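Flavin reductase (Uncultured bacterium, PDB 5CHO) reduces flavin as the reductase component of a bacterial two-component tryptophan halogenase, and so supplies the halogenase with reduced flavin. Local coordinates at the interface of chains A and B. Numbering follows the deposited sequence. Chains: chain A/B, Flavin reductase.

Contact 1: the interface of chains A and B. Residues chain A 182-183, 187; chain B 172, 175, 178, 189, 191.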
# COMPACT_ATOMS: atom_id res chain seq x y z
N HIS A 182 9.96 -4.19 5.77
CA HIS A 182 10.64 -4.44 4.50
C HIS A 182 11.54 -5.66 4.55
O HIS A 182 12.23 -5.89 5.55
CB HIS A 182 11.46 -3.22 4.10
CG HIS A 182 12.19 -3.38 2.81
ND1 HIS A 182 13.56 -3.54 2.74
CD2 HIS A 182 11.74 -3.42 1.53
CE1 HIS A 182 13.92 -3.67 1.47
NE2 HIS A 182 12.83 -3.60 0.72
N SER A 183 11.53 -6.45 3.48
CA SER A 183 12.31 -7.68 3.39
C SER A 183 11.99 -8.59 4.56
O SER A 183 12.86 -9.31 5.06
CB SER A 183 13.81 -7.37 3.33
OG SER A 183 14.23 -7.15 2.00
N ARG A 187 11.72 -2.26 10.63
CA ARG A 187 12.76 -1.25 10.57
C ARG A 187 12.24 0.05 11.12
O ARG A 187 11.04 0.29 11.17
CB ARG A 187 13.26 -1.03 9.13
CG ARG A 187 13.79 -2.28 8.49
CD ARG A 187 15.14 -2.67 9.08
NE ARG A 187 15.61 -3.95 8.55
CZ ARG A 187 16.37 -4.11 7.47
NH1 ARG A 187 16.89 -3.07 6.83
NH2 ARG A 187 16.66 -5.34 7.08
N ARG B 172 12.68 -11.22 -8.08
CA ARG B 172 13.39 -10.38 -7.14
C ARG B 172 14.86 -10.32 -7.51
O ARG B 172 15.48 -11.34 -7.84
CB ARG B 172 13.23 -10.90 -5.72
CG ARG B 172 13.75 -9.93 -4.71
CD ARG B 172 13.42 -10.32 -3.30
NE ARG B 172 13.71 -9.21 -2.41
CZ ARG B 172 13.64 -9.25 -1.09
NH1 ARG B 172 13.30 -10.37 -0.47
NH2 ARG B 172 13.91 -8.16 -0.38
N ARG B 175 19.19 -7.48 -3.26
CA ARG B 175 18.74 -6.57 -2.23
C ARG B 175 19.77 -5.47 -2.07
O ARG B 175 20.95 -5.73 -1.90
CB ARG B 175 18.53 -7.30 -0.91
CG ARG B 175 17.36 -8.26 -0.95
CD ARG B 175 17.34 -9.14 0.28
NE ARG B 175 17.31 -8.36 1.51
CZ ARG B 175 17.39 -8.89 2.73
NH1 ARG B 175 17.49 -10.20 2.88
NH2 ARG B 175 17.35 -8.10 3.80
N ALA B 178 16.52 0.66 -0.60
CA ALA B 178 15.23 0.81 -1.25
C ALA B 178 14.78 2.26 -1.22
O ALA B 178 15.10 3.00 -0.30
CB ALA B 178 14.19 -0.08 -0.56
N LEU B 189 16.16 3.62 2.29
CA LEU B 189 16.07 2.62 3.36
C LEU B 189 17.19 1.61 3.22
O LEU B 189 17.23 0.85 2.25
CB LEU B 189 14.71 1.92 3.34
CG LEU B 189 14.54 0.82 4.40
CD1 LEU B 189 14.37 1.41 5.79
CD2 LEU B 189 13.35 -0.06 4.06
N ASP B 191 19.39 -1.61 3.19
CA ASP B 191 19.13 -3.04 3.16
C ASP B 191 20.30 -3.72 2.47
O ASP B 191 20.91 -3.16 1.57
CB ASP B 191 17.82 -3.36 2.43
CG ASP B 191 17.40 -4.82 2.59
OD1 ASP B 191 17.63 -5.39 3.68
OD2 ASP B 191 16.83 -5.40 1.64
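A:Ser183 meets B:Asp191 and B:Arg172 across the subunit interface of this flavin reductase-like domain. The serine sits in the turn between strands 178-182 and 185-189 of chain A. Its hydroxyl OG accepts a bond of 2.6 Å from NH2 of B:Arg172. That bond lies in the guanidinium plane but is bent, 139° at the hydrogen. The side chain of B:Arg172 is nearly straight, which carries its guanidinium as far as the serine. The same OG donates a longer bond, 3.2 Å, to OD2 of B:Asp191, which it meets from above the carboxylate plane. B:Arg175 holds this carboxylate from within its own chain. It grips side-on, with NE to OD2 at 3.0 Å and NH2 to OD1 at 2.7 Å. This pairing probably fixes the rotation of the carboxylate. NE and the serine hydroxyl reach OD2 from opposite faces. NH2 of A:Arg187 adds a looser salt bridge to OD1 of B:Asp191, at 3.5 Å. The aspartate therefore lies among arginines of both chains, which would favour its charged form. A:His182 packs beside it, with ring and carboxylate planes 80° apart. Its CE1 lies 3.4 Å from OD2 of B:Asp191. With CG anti to the backbone N (chi1 -180°), the imidazole extends past B:Leu189. Methyl CD2 of that leucine touches CB of A:His182 at 3.7 Å, the two side chains running in opposite directions.

Contact 2: the interface of chains A and B. Residues chain A 68, 70-71, 74-75, 167; chain B 37, 41.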
# COMPACT_ATOMS: atom_id res chain seq x y z
N SER A 68 -3.89 4.84 0.73
CA SER A 68 -4.71 6.01 0.43
C SER A 68 -5.23 5.90 -1.00
O SER A 68 -4.46 5.66 -1.93
CB SER A 68 -3.91 7.29 0.60
OG SER A 68 -2.67 7.22 -0.07
N SER A 70 -8.43 7.87 -2.46
CA SER A 70 -9.15 8.97 -3.09
C SER A 70 -9.26 10.16 -2.14
O SER A 70 -9.25 10.00 -0.92
CB SER A 70 -10.54 8.50 -3.52
OG SER A 70 -11.38 9.60 -3.84
N LEU A 71 -9.35 11.35 -2.72
CA LEU A 71 -9.48 12.58 -1.94
C LEU A 71 -10.89 13.11 -1.97
O LEU A 71 -11.36 13.69 -0.99
CB LEU A 71 -8.53 13.66 -2.48
CG LEU A 71 -7.06 13.49 -2.11
CD1 LEU A 71 -6.16 14.46 -2.89
CD2 LEU A 71 -6.92 13.67 -0.61
N PRO A 74 -13.09 11.30 0.27
CA PRO A 74 -11.93 10.79 1.01
C PRO A 74 -12.05 9.29 1.31
O PRO A 74 -12.87 8.91 2.16
CB PRO A 74 -11.95 11.62 2.29
CG PRO A 74 -13.39 11.95 2.49
CD PRO A 74 -13.97 12.11 1.11
N LEU A 75 -11.26 8.48 0.63
CA LEU A 75 -11.32 7.03 0.75
C LEU A 75 -9.95 6.42 1.06
O LEU A 75 -8.92 6.94 0.64
CB LEU A 75 -11.87 6.41 -0.53
CG LEU A 75 -13.28 6.72 -1.04
CD1 LEU A 75 -13.58 5.97 -2.32
CD2 LEU A 75 -14.32 6.42 0.02
N LEU A 167 -13.55 8.09 4.88
CA LEU A 167 -13.07 8.70 6.11
C LEU A 167 -14.16 9.51 6.80
O LEU A 167 -14.88 10.27 6.16
CB LEU A 167 -11.86 9.59 5.81
CG LEU A 167 -10.63 8.85 5.27
CD1 LEU A 167 -9.44 9.77 5.05
CD2 LEU A 167 -10.25 7.71 6.19
N LEU B 37 -5.10 16.69 4.06
CA LEU B 37 -5.38 15.25 4.05
C LEU B 37 -4.23 14.49 3.41
O LEU B 37 -3.88 13.39 3.86
CB LEU B 37 -6.69 14.97 3.31
CG LEU B 37 -7.27 13.55 3.31
CD1 LEU B 37 -7.39 12.93 4.70
CD2 LEU B 37 -8.63 13.60 2.63
N PHE B 41 -2.15 11.37 5.16
CA PHE B 41 -1.78 10.21 4.35
C PHE B 41 -0.28 9.98 4.28
O PHE B 41 0.17 8.84 4.24
CB PHE B 41 -2.30 10.36 2.91
CG PHE B 41 -3.78 10.17 2.75
CD1 PHE B 41 -4.56 9.54 3.72
CD2 PHE B 41 -4.40 10.61 1.59
CE1 PHE B 41 -5.92 9.37 3.53
CE2 PHE B 41 -5.76 10.44 1.40
CZ PHE B 41 -6.52 9.82 2.36
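Helix 34-41 of chain B brings B:Leu37 and B:Phe41, one helical turn apart, against strands 67-71, 74-81 and 160-167 of chain A. B:Phe41 has the most surface hidden here. CB of A:Ser68 sits over the centre of its ring, 3.6 Å from the centroid, in a CH-pi contact. The serine thus presents its methylene to the ring. The opposite face of the ring is covered by CG of B:Leu37 from the same helix, offset toward the rim. The phenyl group is therefore held between its own helix and the partner strand. The side chains of A:Leu167 and B:Phe41 approach from opposite directions, and CD1 of the leucine lies 3.9 Å from CE1 of the ring. CD2 of A:Leu71 lies 4.0 Å from CE2 of the ring. B:Leu37 has its CG anti to the backbone N (chi1 -173°), and its two methyls diverge to different partners. CD2 lies 3.7 Å from CD2 of A:Leu71, and the two side chains run past each other in opposite directions. CB of A:Pro74 also touches this CD2, at 3.9 Å. The other methyl, CD1, meets CD1 of A:Leu167 at 3.8 Å, where the side chains cross at a slant. The backbone carbonyl oxygens of A:Ser70 and A:Leu75 lie near the rim of the ring. The patch gives the short helix of one subunit an apolar seat on the strands of the other, and this probably supports the dimer.

Contact 3: the interface of chains A and B. Residues chain A 71-72; chain B 34, 37, 41, 159.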
# COMPACT_ATOMS: atom_id res chain seq x y z
N LEU A 71 -9.35 11.35 -2.72
CA LEU A 71 -9.48 12.58 -1.94
C LEU A 71 -10.89 13.11 -1.97
O LEU A 71 -11.36 13.69 -0.99
CB LEU A 71 -8.53 13.66 -2.48
CG LEU A 71 -7.06 13.49 -2.11
CD1 LEU A 71 -6.16 14.46 -2.89
CD2 LEU A 71 -6.92 13.67 -0.61
N ASP A 72 -11.56 12.91 -3.09
CA ASP A 72 -12.94 13.35 -3.25
C ASP A 72 -13.77 12.25 -3.92
O ASP A 72 -13.73 12.10 -5.14
CB ASP A 72 -12.98 14.63 -4.07
CG ASP A 72 -14.37 15.22 -4.16
OD1 ASP A 72 -14.89 15.67 -3.12
OD2 ASP A 72 -14.94 15.25 -5.28
N SER B 34 -7.27 19.18 0.51
CA SER B 34 -6.36 18.24 -0.13
C SER B 34 -4.95 18.29 0.45
O SER B 34 -4.32 17.25 0.66
CB SER B 34 -6.31 18.50 -1.63
OG SER B 34 -7.48 18.04 -2.28
N LEU B 37 -5.10 16.69 4.06
CA LEU B 37 -5.38 15.25 4.05
C LEU B 37 -4.23 14.49 3.41
O LEU B 37 -3.88 13.39 3.86
CB LEU B 37 -6.69 14.97 3.31
CG LEU B 37 -7.27 13.55 3.31
CD1 LEU B 37 -7.39 12.93 4.70
CD2 LEU B 37 -8.63 13.60 2.63
N PHE B 41 -2.15 11.37 5.16
CA PHE B 41 -1.78 10.21 4.35
C PHE B 41 -0.28 9.98 4.28
O PHE B 41 0.17 8.84 4.24
CB PHE B 41 -2.30 10.36 2.91
CG PHE B 41 -3.78 10.17 2.75
CD1 PHE B 41 -4.56 9.54 3.72
CD2 PHE B 41 -4.40 10.61 1.59
CE1 PHE B 41 -5.92 9.37 3.53
CE2 PHE B 41 -5.76 10.44 1.40
CZ PHE B 41 -6.52 9.82 2.36
N ASP B 159 -12.24 9.25 -6.84
CA ASP B 159 -11.51 9.90 -7.92
C ASP B 159 -10.36 9.04 -8.47
O ASP B 159 -9.63 9.48 -9.37
CB ASP B 159 -10.98 11.27 -7.45
CG ASP B 159 -10.08 11.16 -6.23
OD1 ASP B 159 -9.39 10.14 -6.06
OD2 ASP B 159 -10.07 12.12 -5.43
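B:Asp159 takes two backbone N-H groups of chain A at the end of strand 67-71, in the flavin reductase-like fold. It lies in the short turn between strands 145-157 and 160-167. Its partners are A:Leu71 and A:Asp72, where strand 67-71 gives way to the turn before strand 74-81.

The polar part centres on one carboxylate oxygen, OD2 of B:Asp159. It accepts from N of A:Leu71 at 2.9 Å, on the syn side but tilted out of the carboxylate plane. It also accepts from N of A:Asp72 at 2.9 Å, this time from above the plane. Both donors come from the same face. The second bond is somewhat straighter, 162° at the hydrogen against 151°. Chi1 of 58° places CG of B:Asp159 between its backbone N and carbonyl carbon, and the carboxylate faces the two amides. Two neighbouring N-H groups would favour a charged carboxylate. The side chain of A:Asp72 is turned aside, its OD2 5.8 Å from OD2 of B:Asp159, so any repulsion between them is probably modest.

The apolar part belongs to A:Leu71. Its isobutyl group leaves the strand end toward helix 34-41 of chain B. CD1 reaches the first turn of that helix, 3.9 Å from the hydroxyl OG of B:Ser34. The other methyl, CD2, faces B:Leu37 and B:Phe41 further along.

Contacts 2 and 3 are neighbouring parts of one patch. Their C-alpha centres lie about 4 Å apart, and they share A:Leu71, B:Leu37 and B:Phe41. Helix 34-41 of chain B and strand 67-71 of chain A run through both. Contact 1 stands apart, its C-alpha centre about 27 Å from that of contact 2 and 28 Å from that of contact 3. It draws instead on strands 169-172, 178-182 and 185-189 and nearby loops. The two-fold repeats each contact with the chains exchanged. The subunits are therefore joined at well-separated places, consistent with a stable dimer, though the structure alone does not show the state in solution.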